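Local coordinates for Baccell_00875 (Bacteroides cellulosilyticus DSM 14838, PDB 5NO8), which probably removes L-rhamnose caps from complex arabinogalactan proteins as a polysaccharide lyase, cleaving where the rhamnose is linked to glucuronic acid, at residues 46-51 with 178-183; 210-215 with 597-602. All blocks are in the same frame, centred on the assembly; numbering follows the deposited sequence.

Contact 1: residues 46-51 with 178-183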
ATOM      1  N   LYS A  46     -12.210  26.097   4.947  1.00 25.14           N
ATOM      2  CA  LYS A  46     -13.406  26.857   5.329  1.00 27.15           C
ATOM      3  C   LYS A  46     -14.609  26.292   4.592  1.00 26.21           C
ATOM      4  O   LYS A  46     -14.582  26.150   3.370  1.00 25.86           O
ATOM      5  CB  LYS A  46     -13.240  28.323   4.988  1.00 28.86           C
ATOM      6  CG  LYS A  46     -14.301  29.207   5.621  1.00 32.81           C
ATOM      7  CD  LYS A  46     -14.453  30.475   4.812  1.00 35.98           C
ATOM      8  CE  LYS A  46     -15.539  31.365   5.383  1.00 39.14           C
ATOM      9  NZ  LYS A  46     -15.420  32.702   4.730  1.00 42.58           N
ATOM     10  N   GLY A  47     -15.647  25.938   5.342  1.00 27.10           N
ATOM     11  CA  GLY A  47     -16.847  25.354   4.743  1.00 25.92           C
ATOM     12  C   GLY A  47     -16.899  23.845   4.780  1.00 25.54           C
ATOM     13  O   GLY A  47     -17.888  23.256   4.354  1.00 26.08           O
ATOM     14  N   ASP A  48     -15.837  23.203   5.275  1.00 23.61           N
ATOM     15  CA  ASP A  48     -15.891  21.795   5.604  1.00 23.62           C
ATOM     16  C   ASP A  48     -16.737  21.675   6.862  1.00 23.45           C
ATOM     17  O   ASP A  48     -16.287  22.087   7.938  1.00 23.24           O
ATOM     18  CB  ASP A  48     -14.481  21.253   5.877  1.00 23.08           C
ATOM     19  CG  ASP A  48     -14.469  19.777   6.230  1.00 22.57           C
ATOM     20  OD1 ASP A  48     -15.538  19.125   6.182  1.00 20.74           O
ATOM     21  OD2 ASP A  48     -13.374  19.275   6.597  1.00 21.73           O
ATOM     22  N   ASN A  49     -17.940  21.107   6.735  1.00 23.89           N
ATOM     23  CA  ASN A  49     -18.840  20.915   7.903  1.00 25.43           C
ATOM     24  C   ASN A  49     -18.280  19.977   8.969  1.00 24.82           C
ATOM     25  O   ASN A  49     -18.711  20.041  10.126  1.00 23.54           O
ATOM     26  CB  ASN A  49     -20.207  20.357   7.452  1.00 28.55           C
ATOM     27  CG  ASN A  49     -20.987  21.338   6.606  1.00 31.64           C
ATOM     28  OD1 ASN A  49     -20.802  22.549   6.702  1.00 35.71           O
ATOM     29  ND2 ASN A  49     -21.876  20.820   5.787  1.00 36.25           N
ATOM     30  N   ARG A  50     -17.341  19.099   8.590  1.00 21.82           N
ATOM     31  CA  ARG A  50     -16.678  18.239   9.542  1.00 22.57           C
ATOM     32  C   ARG A  50     -15.485  18.897  10.245  1.00 23.42           C
ATOM     33  O   ARG A  50     -14.973  18.332  11.202  1.00 23.06           O
ATOM     34  CB  ARG A  50     -16.263  16.933   8.868  1.00 23.29           C
ATOM     35  CG  ARG A  50     -17.438  16.166   8.261  1.00 23.08           C
ATOM     36  CD  ARG A  50     -16.987  14.986   7.420  1.00 24.08           C
ATOM     37  NE  ARG A  50     -18.122  14.101   7.108  1.00 25.38           N
ATOM     38  CZ  ARG A  50     -19.027  14.318   6.149  1.00 25.82           C
ATOM     39  NH1 ARG A  50     -18.967  15.393   5.376  1.00 25.89           N
ATOM     40  NH2 ARG A  50     -20.021  13.436   5.964  1.00 27.77           N
ATOM     41  N   SER A  51     -15.036  20.056   9.756  1.00 24.21           N
ATOM     42  CA  SER A  51     -13.981  20.863  10.379  1.00 26.64           C
ATOM     43  C   SER A  51     -12.685  20.062  10.609  1.00 26.02           C
ATOM     44  O   SER A  51     -12.030  20.174  11.639  1.00 26.40           O
ATOM     45  CB  SER A  51     -14.481  21.475  11.699  1.00 30.18           C
ATOM     46  OG  SER A  51     -15.570  22.348  11.446  1.00 33.12           O
ATOM     47  N   ALA A 178      -4.405  14.177  -0.687  1.00 14.91           N
ATOM     48  CA  ALA A 178      -4.905  13.708   0.571  1.00 14.51           C
ATOM     49  C   ALA A 178      -6.413  13.548   0.511  1.00 14.90           C
ATOM     50  O   ALA A 178      -7.149  14.517   0.421  1.00 14.95           O
ATOM     51  CB  ALA A 178      -4.489  14.654   1.669  1.00 15.43           C
ATOM     52  N   ILE A 179      -6.854  12.291   0.516  1.00 15.58           N
ATOM     53  CA  ILE A 179      -8.263  11.949   0.354  1.00 16.36           C
ATOM     54  C   ILE A 179      -8.847  11.598   1.709  1.00 15.48           C
ATOM     55  O   ILE A 179      -8.384  10.687   2.375  1.00 16.30           O
ATOM     56  CB  ILE A 179      -8.427  10.778  -0.633  1.00 17.01           C
ATOM     57  CG1 ILE A 179      -7.871  11.138  -2.016  1.00 18.17           C
ATOM     58  CG2 ILE A 179      -9.876  10.341  -0.728  1.00 17.08           C
ATOM     59  CD1 ILE A 179      -8.535  12.302  -2.709  1.00 19.52           C
ATOM     60  N   ARG A 180      -9.840  12.353   2.149  1.00 16.56           N
ATOM     61  CA  ARG A 180     -10.527  12.039   3.391  1.00 16.99           C
ATOM     62  C   ARG A 180     -10.998  10.596   3.343  1.00 17.55           C
ATOM     63  O   ARG A 180     -11.519  10.143   2.320  1.00 18.99           O
ATOM     64  CB  ARG A 180     -11.720  12.975   3.611  1.00 17.81           C
ATOM     65  CG  ARG A 180     -12.301  12.926   5.021  1.00 17.86           C
ATOM     66  CD  ARG A 180     -13.663  13.604   5.016  1.00 18.37           C
ATOM     67  NE  ARG A 180     -13.610  14.944   4.433  1.00 18.48           N
ATOM     68  CZ  ARG A 180     -13.542  16.101   5.091  1.00 18.52           C
ATOM     69  NH1 ARG A 180     -13.553  16.162   6.412  1.00 19.87           N
ATOM     70  NH2 ARG A 180     -13.469  17.223   4.400  1.00 19.15           N
ATOM     71  N   MET A 181     -10.782   9.862   4.421  1.00 17.54           N
ATOM     72  CA  MET A 181     -10.910   8.398   4.365  1.00 18.88           C
ATOM     73  C   MET A 181     -12.339   7.929   4.044  1.00 19.68           C
ATOM     74  O   MET A 181     -12.529   6.915   3.352  1.00 20.52           O
ATOM     75  CB  MET A 181     -10.355   7.729   5.620  1.00 18.53           C
ATOM     76  CG  MET A 181      -8.864   7.984   5.852  1.00 18.08           C
ATOM     77  SD  MET A 181      -8.243   7.035   7.225  1.00 19.37           S
ATOM     78  CE  MET A 181      -6.526   7.554   7.286  1.00 19.86           C
ATOM     79  N   GLY A 182     -13.334   8.695   4.476  1.00 20.25           N
ATOM     80  CA  GLY A 182     -14.736   8.417   4.110  1.00 20.55           C
ATOM     81  C   GLY A 182     -15.141   8.860   2.727  1.00 23.52           C
ATOM     82  O   GLY A 182     -16.296   8.724   2.361  1.00 22.70           O
ATOM     83  N   ASP A 183     -14.214   9.451   1.979  1.00 23.66           N
ATOM     84  CA  ASP A 183     -14.443   9.982   0.645  1.00 26.89           C
ATOM     85  C   ASP A 183     -15.290  11.244   0.575  1.00 25.81           C
ATOM     86  O   ASP A 183     -15.600  11.693  -0.518  1.00 28.47           O
ATOM     87  CB  ASP A 183     -14.997   8.919  -0.325  1.00 30.79           C
ATOM     88  CG  ASP A 183     -14.784   9.294  -1.789  1.00 33.42           C
ATOM     89  OD1 ASP A 183     -13.642   9.634  -2.151  1.00 37.01           O
ATOM     90  OD2 ASP A 183     -15.752   9.266  -2.566  1.00 37.13           O
TER

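Contact 2: residues 210-215 with 597-602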
ATOM      1  N   ALA A 210       2.206   3.872  18.973  1.00 22.18           N
ATOM      2  CA  ALA A 210       0.935   3.491  18.393  1.00 21.49           C
ATOM      3  C   ALA A 210       1.040   2.406  17.298  1.00 21.71           C
ATOM      4  O   ALA A 210       0.055   2.165  16.622  1.00 21.16           O
ATOM      5  CB  ALA A 210       0.161   4.706  17.907  1.00 21.34           C
ATOM      6  N   ASN A 211       2.179   1.701  17.221  1.00 21.70           N
ATOM      7  CA  ASN A 211       2.331   0.458  16.430  1.00 22.34           C
ATOM      8  C   ASN A 211       1.724   0.634  15.025  1.00 20.94           C
ATOM      9  O   ASN A 211       2.121   1.567  14.338  1.00 20.21           O
ATOM     10  CB  ASN A 211       1.843  -0.800  17.215  1.00 25.40           C
ATOM     11  CG  ASN A 211       0.401  -0.701  17.696  1.00 28.16           C
ATOM     12  OD1 ASN A 211       0.119  -0.113  18.765  1.00 31.35           O
ATOM     13  ND2 ASN A 211      -0.527  -1.300  16.935  1.00 26.90           N
ATOM     14  N   SER A 212       0.765  -0.205  14.612  1.00 19.33           N
ATOM     15  CA  SER A 212       0.145  -0.138  13.293  1.00 20.06           C
ATOM     16  C   SER A 212      -0.852   0.990  13.059  1.00 19.95           C
ATOM     17  O   SER A 212      -1.314   1.173  11.921  1.00 19.40           O
ATOM     18  CB  SER A 212      -0.571  -1.484  13.016  1.00 20.63           C
ATOM     19  OG  SER A 212       0.276  -2.592  13.370  1.00 20.88           O
ATOM     20  N   GLN A 213      -1.204   1.747  14.110  1.00 18.93           N
ATOM     21  CA  GLN A 213      -2.372   2.616  14.077  1.00 19.91           C
ATOM     22  C   GLN A 213      -2.087   4.041  13.596  1.00 19.25           C
ATOM     23  O   GLN A 213      -2.970   4.901  13.626  1.00 17.91           O
ATOM     24  CB  GLN A 213      -3.010   2.702  15.473  1.00 21.52           C
ATOM     25  CG  GLN A 213      -3.138   1.400  16.246  1.00 23.21           C
ATOM     26  CD  GLN A 213      -3.910   0.335  15.493  1.00 24.19           C
ATOM     27  OE1 GLN A 213      -4.723   0.631  14.614  1.00 25.86           O
ATOM     28  NE2 GLN A 213      -3.670  -0.914  15.854  1.00 25.73           N
ATOM     29  N   THR A 214      -0.855   4.287  13.149  1.00 17.10           N
ATOM     30  CA  THR A 214      -0.500   5.573  12.608  1.00 16.67           C
ATOM     31  C   THR A 214       0.509   5.409  11.505  1.00 15.80           C
ATOM     32  O   THR A 214       1.362   4.563  11.619  1.00 15.63           O
ATOM     33  CB  THR A 214       0.114   6.479  13.677  1.00 16.46           C
ATOM     34  OG1 THR A 214       0.456   7.725  13.073  1.00 17.37           O
ATOM     35  CG2 THR A 214       1.371   5.885  14.325  1.00 16.36           C
ATOM     36  N   ARG A 215       0.423   6.260  10.491  1.00 15.63           N
ATOM     37  CA  ARG A 215       1.393   6.248   9.425  1.00 16.09           C
ATOM     38  C   ARG A 215       2.675   6.933   9.863  1.00 16.85           C
ATOM     39  O   ARG A 215       3.715   6.793   9.220  1.00 16.60           O
ATOM     40  CB  ARG A 215       0.830   6.895   8.191  1.00 16.64           C
ATOM     41  CG  ARG A 215       1.616   6.573   6.936  1.00 16.86           C
ATOM     42  CD  ARG A 215       0.789   6.797   5.725  1.00 16.97           C
ATOM     43  NE  ARG A 215       1.573   6.637   4.512  1.00 16.58           N
ATOM     44  CZ  ARG A 215       1.174   7.061   3.327  1.00 17.45           C
ATOM     45  NH1 ARG A 215      -0.019   7.674   3.178  1.00 17.36           N
ATOM     46  NH2 ARG A 215       1.971   6.881   2.277  1.00 17.40           N
ATOM     47  N   GLY A 597       5.808  -4.971   7.445  1.00 18.28           N
ATOM     48  CA  GLY A 597       7.243  -5.162   7.574  1.00 18.67           C
ATOM     49  C   GLY A 597       7.689  -5.441   8.995  1.00 19.76           C
ATOM     50  O   GLY A 597       8.668  -6.160   9.214  1.00 20.00           O
ATOM     51  N   HIS A 598       6.976  -4.863   9.960  1.00 19.18           N
ATOM     52  CA  HIS A 598       7.296  -5.082  11.359  1.00 21.17           C
ATOM     53  C   HIS A 598       6.897  -6.497  11.806  1.00 20.79           C
ATOM     54  O   HIS A 598       7.712  -7.239  12.355  1.00 23.08           O
ATOM     55  CB  HIS A 598       6.603  -4.070  12.281  1.00 21.67           C
ATOM     56  CG  HIS A 598       6.967  -4.270  13.719  1.00 22.84           C
ATOM     57  ND1 HIS A 598       8.193  -3.901  14.234  1.00 23.44           N
ATOM     58  CD2 HIS A 598       6.305  -4.892  14.730  1.00 25.65           C
ATOM     59  CE1 HIS A 598       8.257  -4.256  15.510  1.00 24.28           C
ATOM     60  NE2 HIS A 598       7.122  -4.857  15.835  1.00 24.00           N
ATOM     61  N   TRP A 599       5.641  -6.835  11.576  1.00 20.70           N
ATOM     62  CA  TRP A 599       5.050  -8.072  12.123  1.00 23.09           C
ATOM     63  C   TRP A 599       5.503  -9.324  11.375  1.00 22.50           C
ATOM     64  O   TRP A 599       5.561 -10.394  11.964  1.00 23.49           O
ATOM     65  CB  TRP A 599       3.525  -7.996  12.106  1.00 24.01           C
ATOM     66  CG  TRP A 599       2.991  -6.812  12.829  1.00 26.68           C
ATOM     67  CD1 TRP A 599       2.408  -5.699  12.275  1.00 26.71           C
ATOM     68  CD2 TRP A 599       2.997  -6.605  14.244  1.00 29.39           C
ATOM     69  NE1 TRP A 599       2.067  -4.808  13.262  1.00 29.56           N
ATOM     70  CE2 TRP A 599       2.403  -5.338  14.481  1.00 30.30           C
ATOM     71  CE3 TRP A 599       3.443  -7.370  15.338  1.00 31.24           C
ATOM     72  CZ2 TRP A 599       2.250  -4.805  15.779  1.00 32.21           C
ATOM     73  CZ3 TRP A 599       3.292  -6.842  16.637  1.00 33.89           C
ATOM     74  CH2 TRP A 599       2.703  -5.565  16.840  1.00 33.09           C
ATOM     75  N   PHE A 600       5.806  -9.187  10.083  1.00 20.36           N
ATOM     76  CA  PHE A 600       6.114 -10.342   9.216  1.00 20.74           C
ATOM     77  C   PHE A 600       7.538 -10.423   8.678  1.00 20.05           C
ATOM     78  O   PHE A 600       7.998 -11.506   8.322  1.00 21.57           O
ATOM     79  CB  PHE A 600       5.101 -10.374   8.075  1.00 20.45           C
ATOM     80  CG  PHE A 600       3.702 -10.622   8.544  1.00 19.99           C
ATOM     81  CD1 PHE A 600       2.885  -9.577   8.941  1.00 20.26           C
ATOM     82  CD2 PHE A 600       3.210 -11.921   8.647  1.00 21.16           C
ATOM     83  CE1 PHE A 600       1.601  -9.813   9.400  1.00 21.51           C
ATOM     84  CE2 PHE A 600       1.930 -12.156   9.101  1.00 21.25           C
ATOM     85  CZ  PHE A 600       1.129 -11.104   9.497  1.00 20.76           C
ATOM     86  N   GLY A 601       8.262  -9.308   8.647  1.00 18.55           N
ATOM     87  CA  GLY A 601       9.555  -9.257   7.977  1.00 19.10           C
ATOM     88  C   GLY A 601      10.722  -9.564   8.876  1.00 21.12           C
ATOM     89  O   GLY A 601      10.622  -9.444  10.114  1.00 20.56           O
ATOM     90  N   LYS A 602      11.838  -9.927   8.261  1.00 20.77           N
ATOM     91  CA  LYS A 602      13.102 -10.066   8.961  1.00 21.63           C
ATOM     92  C   LYS A 602      13.600  -8.751   9.575  1.00 22.16           C
ATOM     93  O   LYS A 602      14.158  -8.753  10.675  1.00 21.58           O
ATOM     94  CB  LYS A 602      14.201 -10.568   8.023  1.00 22.83           C
ATOM     95  CG  LYS A 602      15.446 -11.003   8.792  1.00 24.05           C
ATOM     96  CD  LYS A 602      16.442 -11.686   7.880  1.00 25.11           C
ATOM     97  CE  LYS A 602      17.572 -12.341   8.649  1.00 26.44           C
ATOM     98  NZ  LYS A 602      18.672 -12.699   7.709  1.00 28.05           N
TER

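Contact 1: residues 46-51 with 178-183
The carboxylate of D48 meets the guanidinium of R180 end-on, and a single oxygen takes both nitrogens. NH2 of R180 lies 3.0 Å from OD2 of D48, and NH1 of R180 lies 3.1 Å from the same OD2, in a salt bridge made of two bent hydrogen bonds. OD2 sits in the guanidinium plane, but the carboxylate is turned 78° against that plane, so NH2 reaches the oxygen from above the carboxylate while NH1 comes in on the syn side. OD2 also accepts from the backbone N of M52. The other oxygen, OD1 of D48, turns back to the backbone N of R50 at 3.0 Å, closing an Asx turn. The guanidinium is equally well supplied: NE bonds to the carbonyl of F184, NH2 to that of P186 and NH1 to that of N160. A bend at chi3 (-52°) of R180 brings its end round to D48. R50 lays its CB 3.7 Å from NH1 of R180, while its own NE goes to the side chain of N160. Were D48 an alanine, the buried R180 guanidinium would probably be left without its carboxylate mate and the 48-51 turn without its Asx bond. This is a buried salt bridge joining two type I beta turns, 48-51 and 180-183, the second beginning at R180, the last residue of strand 175-180, which lies next to the outermost strand 163-168 in an eight-stranded antiparallel sheet.

Contact 2: residues 210-215 with 597-602
A tryptophan on the short helix 596-600 reaches across to the loop between strands 199-203 and 217-221, and its indole N-H is what fastens the two. NE1 of W599 donates to OG of S212 at 2.9 Å, with an N-H...O angle of 154°. The hydroxyl lies at the edge of the indole, only 14° out of the ring plane, so the N-H meets it close to that plane, though the bond is somewhat bent. The W599 ring is placed there by chi1 of -56°, which sets CG anti to the carbonyl carbon and sends the indole out from the helix toward the loop. Beside the polar link, CB of N211 comes up to the same rim of the indole, 4.3 Å from CZ2 of W599, adding a loose apolar touch. One face of the indole is taken by its helix neighbour: CD2 of H598 stands 3.7 Å above the ring plane, over its centre, while the H598 ring turns its edge to the indole. H598 is itself tied through ND1 to the carbonyl of E604. A glycerol, probably from the crystallisation liquor, lies about 5 Å from the W599 side chain and may mark a pocket. On the loop side, S212 also packs on W595, just before the helix, and Q213 bonds to N539, in the segment leading into helix 542-559. The contact thus sits between helix 596-600 and the strands 199-203 and 217-221 of the mixed sheet that also holds strands 75-81 and 137-145.

Overall arrangement
Along the chain the two contacts come in series: contact 1 closes at 178-183 before contact 2 opens at 210-215. Their centres are about 27 Å apart and their nearest atoms about 7 Å, without touching. Contact 1 stays within the N-terminal beta-rich part, tying the loop after strand 40-45 to the end of strand 175-180. Contact 2 instead spans 381 intervening residues, bringing the loop before strand 217-221 against helix 596-600 of the helical C-terminal part. They have a neighbour in common, since D150 touches M181 and also pairs with R215. One contact therefore fixes the beta region internally, and the other joins it to the helical region.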